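Local structure of Two-component sensor histidine kinase (Nostoc sp., 3OLO) at residues A[40-43]-A[44-48]; A[101-105]-A[106-110]. The protein probably senses a signal through this PAS domain, as part of a sensor histidine kinase that relays it by autophosphorylation of a histidine. All blocks are in the same frame, centred on the assembly; numbering follows the deposited sequence.

Contact 1. Residues A[40-43]-A[44-48]; sequences DATC and RMTEY
The carbonyl of T42 is approached from opposite sides of its plane, each donor only modestly tilted out of it, by the amide and the hydroxyl of T46 in the next helical turn. At the edge of the Y48 ring, in its plane, sits T46 CB. The T46 amide makes the helical bond, N to T42 O 3.0 Å, and OG1 donates to T42 O at 2.9 Å. OG1 makes that second bond from between the backbone N and the carbonyl carbon of its own residue (chi1 66°), a rotation that also turns T46 CG2 to meet T42 CG2 at 4.1 Å. The Y48 amide gives T46 OG1 a weak bond of 3.4 Å. E47, just past the helix, has left helical geometry with a positive phi (72°), yet its N still reaches C43 O at 2.7 Å, and C43 CB abuts Y48 O at 3.3 Å. Nearer the start of the helix, a water donates to A41 O and accepts from R44 NH1. The outer charges are engaged elsewhere, D40 with R50 and E47 with R91, S87 and S89. At this C-terminal end of helix 40-46, then, the hydroxyl of T46 donates to T42 O and weakly accepts from Y48 N, linking the last turn to the loop, loosely on the loop side.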
ATOM      1  N   ASP A  40      -3.529   6.029  -6.458  1.00 29.69           N
ATOM      2  CA  ASP A  40      -3.754   7.458  -6.651  1.00 32.43           C
ATOM      3  C   ASP A  40      -2.440   8.260  -6.686  1.00 29.37           C
ATOM      4  O   ASP A  40      -2.289   9.167  -7.504  1.00 29.15           O
ATOM      5  CB  ASP A  40      -4.687   8.006  -5.560  1.00 35.23           C
ATOM      6  CG  ASP A  40      -6.102   7.419  -5.627  1.00 37.69           C
ATOM      7  OD1 ASP A  40      -6.450   6.749  -6.619  1.00 36.70           O
ATOM      8  OD2 ASP A  40      -6.883   7.644  -4.682  1.00 39.99           O
ATOM      9  N   ALA A  41      -1.490   7.938  -5.811  1.00 23.44           N
ATOM     10  CA  ALA A  41      -0.224   8.673  -5.786  1.00 22.30           C
ATOM     11  C   ALA A  41       0.524   8.561  -7.129  1.00 26.88           C
ATOM     12  O   ALA A  41       1.170   9.514  -7.563  1.00 25.61           O
ATOM     13  CB  ALA A  41       0.671   8.205  -4.619  1.00 23.86           C
ATOM     14  N   THR A  42       0.437   7.406  -7.786  1.00 24.08           N
ATOM     15  CA  THR A  42       1.017   7.247  -9.121  1.00 24.55           C
ATOM     16  C   THR A  42       0.338   8.138 -10.177  1.00 25.21           C
ATOM     17  O   THR A  42       1.004   8.710 -11.033  1.00 27.30           O
ATOM     18  CB  THR A  42       0.934   5.781  -9.593  1.00 29.16           C
ATOM     19  OG1 THR A  42       1.793   4.975  -8.787  1.00 31.05           O
ATOM     20  CG2 THR A  42       1.378   5.653 -11.050  1.00 23.10           C
ATOM     21  N   CYS A  43      -0.985   8.240 -10.131  1.00 22.54           N
ATOM     22  CA  CYS A  43      -1.688   9.148 -11.031  1.00 25.26           C
ATOM     23  C   CYS A  43      -1.220  10.580 -10.786  1.00 24.46           C
ATOM     24  O   CYS A  43      -0.905  11.300 -11.725  1.00 24.26           O
ATOM     25  CB  CYS A  43      -3.196   9.015 -10.847  1.00 25.70           C
ATOM     26  SG  CYS A  43      -3.747   7.309 -11.066  1.00 30.19           S
ATOM     27  N   ARG A  44      -1.119  10.978  -9.522  1.00 21.99           N
ATOM     28  CA  ARG A  44      -0.666  12.323  -9.203  1.00 28.38           C
ATOM     29  C   ARG A  44       0.749  12.595  -9.731  1.00 31.81           C
ATOM     30  O   ARG A  44       1.018  13.649 -10.302  1.00 27.39           O
ATOM     31  CB  ARG A  44      -0.701  12.569  -7.692  1.00 33.34           C
ATOM     32  CG  ARG A  44      -0.185  13.965  -7.323  1.00 42.54           C
ATOM     33  CD  ARG A  44       0.411  14.045  -5.928  1.00 45.43           C
ATOM     34  NE  ARG A  44       1.294  15.211  -5.820  1.00 53.03           N
ATOM     35  CZ  ARG A  44       2.607  15.205  -6.065  1.00 51.21           C
ATOM     36  NH1 ARG A  44       3.236  14.080  -6.426  1.00 38.75           N
ATOM     37  NH2 ARG A  44       3.300  16.334  -5.939  1.00 47.91           N
HETATM   38  N   MSE A  45       1.656  11.648  -9.538  1.00 24.44           N
HETATM   39  CA  MSE A  45       3.056  11.862  -9.889  1.00 28.26           C
HETATM   40  C   MSE A  45       3.256  11.936 -11.401  1.00 27.18           C
HETATM   41  O   MSE A  45       3.975  12.800 -11.917  1.00 23.93           O
HETATM   42  CB  MSE A  45       3.915  10.731  -9.325  1.00 25.10           C
HETATM   43  CG  MSE A  45       5.374  10.823  -9.714  1.00 33.21           C
HETATM   44 SE   MSE A  45       6.410   9.295  -9.011  0.76 36.66          SE
HETATM   45  CE  MSE A  45       5.632   7.872 -10.050  1.00 28.06           C
ATOM     46  N   THR A  46       2.633  11.015 -12.113  1.00 21.62           N
ATOM     47  CA  THR A  46       2.790  10.953 -13.558  1.00 25.81           C
ATOM     48  C   THR A  46       1.849  11.940 -14.265  1.00 29.98           C
ATOM     49  O   THR A  46       2.052  12.262 -15.432  1.00 30.64           O
ATOM     50  CB  THR A  46       2.459   9.559 -14.069  1.00 22.07           C
ATOM     51  OG1 THR A  46       1.063   9.303 -13.841  1.00 25.31           O
ATOM     52  CG2 THR A  46       3.297   8.508 -13.357  1.00 23.90           C
ATOM     53  N   GLU A  47       0.813  12.381 -13.551  1.00 23.32           N
ATOM     54  CA  GLU A  47      -0.157  13.375 -14.031  1.00 29.33           C
ATOM     55  C   GLU A  47      -1.099  12.822 -15.083  1.00 28.47           C
ATOM     56  O   GLU A  47      -1.787  13.573 -15.757  1.00 30.92           O
ATOM     57  CB  GLU A  47       0.539  14.642 -14.541  1.00 27.92           C
ATOM     58  CG  GLU A  47       1.467  15.221 -13.496  1.00 31.31           C
ATOM     59  CD  GLU A  47       2.050  16.537 -13.896  1.00 37.82           C
ATOM     60  OE1 GLU A  47       2.571  16.629 -15.028  1.00 36.83           O
ATOM     61  OE2 GLU A  47       1.988  17.478 -13.076  1.00 36.35           O
ATOM     62  N   TYR A  48      -1.139  11.501 -15.192  1.00 30.50           N
ATOM     63  CA  TYR A  48      -2.101  10.828 -16.047  1.00 31.99           C
ATOM     64  C   TYR A  48      -3.253  10.297 -15.218  1.00 34.00           C
ATOM     65  O   TYR A  48      -3.086   9.966 -14.055  1.00 33.80           O
ATOM     66  CB  TYR A  48      -1.435   9.668 -16.761  1.00 29.83           C
ATOM     67  CG  TYR A  48      -0.474  10.105 -17.825  1.00 27.58           C
ATOM     68  CD1 TYR A  48      -0.919  10.387 -19.106  1.00 25.37           C
ATOM     69  CD2 TYR A  48       0.881  10.228 -17.549  1.00 24.89           C
ATOM     70  CE1 TYR A  48      -0.042  10.788 -20.086  1.00 31.23           C
ATOM     71  CE2 TYR A  48       1.764  10.624 -18.518  1.00 29.24           C
ATOM     72  CZ  TYR A  48       1.294  10.907 -19.784  1.00 25.82           C
ATOM     73  OH  TYR A  48       2.172  11.298 -20.731  1.00 27.30           O
TER
HETATM   74  O   HOH W   1       2.170  11.270  -5.884  1.00 41.31           O

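Contact 2. Residues A[101-105]-A[106-110]; sequences FLEDQ and ERRFS
R108 lays its guanidinium against the base of the F101 side chain: NH1 stands 3.3 Å from F101 CB, which lies over one face of the guanidinium, whose plane is only 11° from that of the phenyl ring. With CG opposite the backbone N (chi1 -173°) and the chain extended to NE, R108 crosses its strand partner E103 and runs on to F101. E103 OE2 touches R108 CD at 3.5 Å and makes a long salt bridge to NH2, the carboxylate steeply turned against the guanidinium. Farther along, S110 CB lies over one face of the F101 ring in a CH-pi contact, 4.0 Å from the centroid. On the opposite face of the hairpin, L102 CB sits over a face of the F109 ring, 4.2 Å from its centroid, and D104 CB meets F109 CE1 at 3.8 Å. Backbone bonds set this register: L102 and F109 exchange N-H and C=O, as do D104 and R107, which close a type II' turn with Q105 at positive phi (56°). N77, ahead of strand 78-86, accepts from R108 NH1. Replacing R108 by an alanine would probably cost E103 its long ion pair, take one donor from N77 OD1 and uncover the base of F101. Strand 107-116 pairs on its other edge with strand 25-29, where S110 bonds to L29, while helix 8-21 of the second subunit brings its F14 and Y17 edge-to-face with F109.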
ATOM      1  N   PHE A 101       9.408  -8.824  -8.339  1.00 37.17           N
ATOM      2  CA  PHE A 101       8.681  -9.632  -9.311  1.00 40.54           C
ATOM      3  C   PHE A 101       7.942 -10.759  -8.622  1.00 43.48           C
ATOM      4  O   PHE A 101       8.457 -11.379  -7.704  1.00 39.95           O
ATOM      5  CB  PHE A 101       9.617 -10.175 -10.374  1.00 36.65           C
ATOM      6  CG  PHE A 101      10.156  -9.117 -11.273  1.00 39.93           C
ATOM      7  CD1 PHE A 101      11.318  -8.435 -10.939  1.00 47.50           C
ATOM      8  CD2 PHE A 101       9.489  -8.778 -12.440  1.00 42.98           C
ATOM      9  CE1 PHE A 101      11.815  -7.436 -11.766  1.00 48.64           C
ATOM     10  CE2 PHE A 101       9.982  -7.788 -13.275  1.00 44.34           C
ATOM     11  CZ  PHE A 101      11.148  -7.117 -12.937  1.00 46.85           C
ATOM     12  N   LEU A 102       6.724 -11.011  -9.082  1.00 48.83           N
ATOM     13  CA  LEU A 102       5.843 -11.979  -8.458  1.00 47.41           C
ATOM     14  C   LEU A 102       5.138 -12.780  -9.536  1.00 46.86           C
ATOM     15  O   LEU A 102       5.026 -12.336 -10.678  1.00 43.12           O
ATOM     16  CB  LEU A 102       4.804 -11.252  -7.613  1.00 49.72           C
ATOM     17  CG  LEU A 102       5.400 -10.417  -6.484  1.00 55.02           C
ATOM     18  CD1 LEU A 102       4.312  -9.699  -5.712  1.00 50.87           C
ATOM     19  CD2 LEU A 102       6.220 -11.300  -5.560  1.00 59.06           C
ATOM     20  N   GLU A 103       4.669 -13.965  -9.167  1.00 41.39           N
ATOM     21  CA  GLU A 103       3.837 -14.757 -10.055  1.00 52.98           C
ATOM     22  C   GLU A 103       2.538 -15.091  -9.354  1.00 54.89           C
ATOM     23  O   GLU A 103       2.539 -15.571  -8.223  1.00 55.35           O
ATOM     24  CB  GLU A 103       4.552 -16.042 -10.471  1.00 61.53           C
ATOM     25  CG  GLU A 103       4.990 -16.046 -11.925  1.00 67.67           C
ATOM     26  CD  GLU A 103       6.091 -17.053 -12.190  1.00 83.91           C
ATOM     27  OE1 GLU A 103       6.070 -18.132 -11.560  1.00 96.34           O
ATOM     28  OE2 GLU A 103       6.980 -16.766 -13.019  1.00 83.31           O
ATOM     29  N   ASP A 104       1.431 -14.807 -10.026  1.00 52.31           N
ATOM     30  CA  ASP A 104       0.122 -15.240  -9.572  1.00 57.82           C
ATOM     31  C   ASP A 104      -0.531 -16.036 -10.684  1.00 58.86           C
ATOM     32  O   ASP A 104      -0.897 -15.483 -11.729  1.00 46.35           O
ATOM     33  CB  ASP A 104      -0.765 -14.051  -9.223  1.00 59.18           C
ATOM     34  CG  ASP A 104      -2.139 -14.482  -8.761  1.00 68.14           C
ATOM     35  OD1 ASP A 104      -2.225 -15.497  -8.032  1.00 73.82           O
ATOM     36  OD2 ASP A 104      -3.131 -13.827  -9.138  1.00 64.46           O
ATOM     37  N   GLN A 105      -0.678 -17.337 -10.459  1.00 60.44           N
ATOM     38  CA  GLN A 105      -1.178 -18.226 -11.493  1.00 66.74           C
ATOM     39  C   GLN A 105      -0.279 -18.093 -12.721  1.00 69.67           C
ATOM     40  O   GLN A 105       0.936 -18.253 -12.607  1.00 73.33           O
ATOM     41  CB  GLN A 105      -2.633 -17.895 -11.815  1.00 74.60           C
ATOM     42  CG  GLN A 105      -3.566 -18.055 -10.621  1.00 75.94           C
ATOM     43  CD  GLN A 105      -3.915 -19.507 -10.346  1.00 83.19           C
ATOM     44  OE1 GLN A 105      -3.250 -20.184  -9.554  1.00 79.44           O
ATOM     45  NE2 GLN A 105      -4.964 -19.996 -11.005  1.00 85.12           N
ATOM     46  N   GLU A 106      -0.851 -17.789 -13.883  1.00 69.67           N
ATOM     47  CA  GLU A 106      -0.062 -17.725 -15.115  1.00 66.49           C
ATOM     48  C   GLU A 106       0.404 -16.310 -15.454  1.00 61.85           C
ATOM     49  O   GLU A 106       0.781 -16.027 -16.594  1.00 61.35           O
ATOM     50  CB  GLU A 106      -0.847 -18.310 -16.292  1.00 67.38           C
ATOM     51  CG  GLU A 106      -2.250 -17.750 -16.466  1.00 71.51           C
ATOM     52  CD  GLU A 106      -2.966 -18.356 -17.662  1.00 90.21           C
ATOM     53  OE1 GLU A 106      -2.849 -19.587 -17.874  1.00 89.79           O
ATOM     54  OE2 GLU A 106      -3.641 -17.602 -18.397  1.00 91.08           O
ATOM     55  N   ARG A 107       0.392 -15.428 -14.462  1.00 53.15           N
ATOM     56  CA  ARG A 107       0.810 -14.046 -14.678  1.00 56.21           C
ATOM     57  C   ARG A 107       2.065 -13.738 -13.884  1.00 54.07           C
ATOM     58  O   ARG A 107       2.070 -13.855 -12.667  1.00 47.89           O
ATOM     59  CB  ARG A 107      -0.290 -13.075 -14.247  1.00 53.72           C
ATOM     60  CG  ARG A 107      -0.889 -12.280 -15.383  1.00 59.82           C
ATOM     61  CD  ARG A 107      -0.643 -10.788 -15.215  1.00 65.55           C
ATOM     62  NE  ARG A 107      -0.681 -10.088 -16.500  1.00 70.69           N
ATOM     63  CZ  ARG A 107       0.370  -9.929 -17.304  1.00 67.92           C
ATOM     64  NH1 ARG A 107       0.223  -9.283 -18.454  1.00 72.26           N
ATOM     65  NH2 ARG A 107       1.565 -10.413 -16.968  1.00 54.44           N
ATOM     66  N   ARG A 108       3.132 -13.354 -14.572  1.00 51.28           N
ATOM     67  CA  ARG A 108       4.269 -12.758 -13.900  1.00 49.80           C
ATOM     68  C   ARG A 108       4.101 -11.246 -13.997  1.00 43.35           C
ATOM     69  O   ARG A 108       3.731 -10.716 -15.045  1.00 39.43           O
ATOM     70  CB  ARG A 108       5.588 -13.210 -14.526  1.00 53.13           C
ATOM     71  CG  ARG A 108       6.823 -12.759 -13.752  1.00 53.51           C
ATOM     72  CD  ARG A 108       8.040 -13.585 -14.126  1.00 56.67           C
ATOM     73  NE  ARG A 108       9.284 -13.004 -13.629  1.00 68.62           N
ATOM     74  CZ  ARG A 108       9.782 -13.219 -12.413  1.00 76.15           C
ATOM     75  NH1 ARG A 108      10.925 -12.646 -12.052  1.00 82.83           N
ATOM     76  NH2 ARG A 108       9.139 -13.998 -11.552  1.00 70.94           N
ATOM     77  N   PHE A 109       4.347 -10.551 -12.896  1.00 35.09           N
ATOM     78  CA  PHE A 109       4.188  -9.102 -12.877  1.00 33.44           C
ATOM     79  C   PHE A 109       5.103  -8.542 -11.816  1.00 29.62           C
ATOM     80  O   PHE A 109       5.688  -9.288 -11.053  1.00 34.10           O
ATOM     81  CB  PHE A 109       2.740  -8.725 -12.582  1.00 31.90           C
ATOM     82  CG  PHE A 109       2.239  -9.240 -11.264  1.00 36.31           C
ATOM     83  CD1 PHE A 109       1.865 -10.560 -11.119  1.00 33.94           C
ATOM     84  CD2 PHE A 109       2.137  -8.399 -10.175  1.00 37.49           C
ATOM     85  CE1 PHE A 109       1.401 -11.035  -9.903  1.00 40.62           C
ATOM     86  CE2 PHE A 109       1.674  -8.861  -8.963  1.00 36.38           C
ATOM     87  CZ  PHE A 109       1.306 -10.183  -8.825  1.00 41.09           C
ATOM     88  N   SER A 110       5.259  -7.231 -11.778  1.00 34.69           N
ATOM     89  CA  SER A 110       6.094  -6.651 -10.749  1.00 38.25           C
ATOM     90  C   SER A 110       5.308  -5.630  -9.962  1.00 32.15           C
ATOM     91  O   SER A 110       4.421  -4.976 -10.486  1.00 32.11           O
ATOM     92  CB  SER A 110       7.361  -6.037 -11.343  1.00 33.41           C
ATOM     93  OG  SER A 110       7.036  -5.069 -12.309  1.00 39.94           O
TER

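Contact 1 comes first along the chain, in the short helix that follows strand 35-38; contact 2 is the closed end of the hairpin of strands 92-104 and 107-116, late in the same PAS domain. Their centres lie about 23 Å apart, on opposite sides of the chain's centre, and their nearest atoms stay about 10 Å apart. Strand 25-29 connects them indirectly: T42 and M45 pack on it, and it pairs with strand 107-116 in the 2-1-5-4-3 antiparallel sheet of the PAS fold. Contact 1 thus belongs to the helical side of the domain, untouched by the other subunit, whereas contact 2 takes part in the subunit interface.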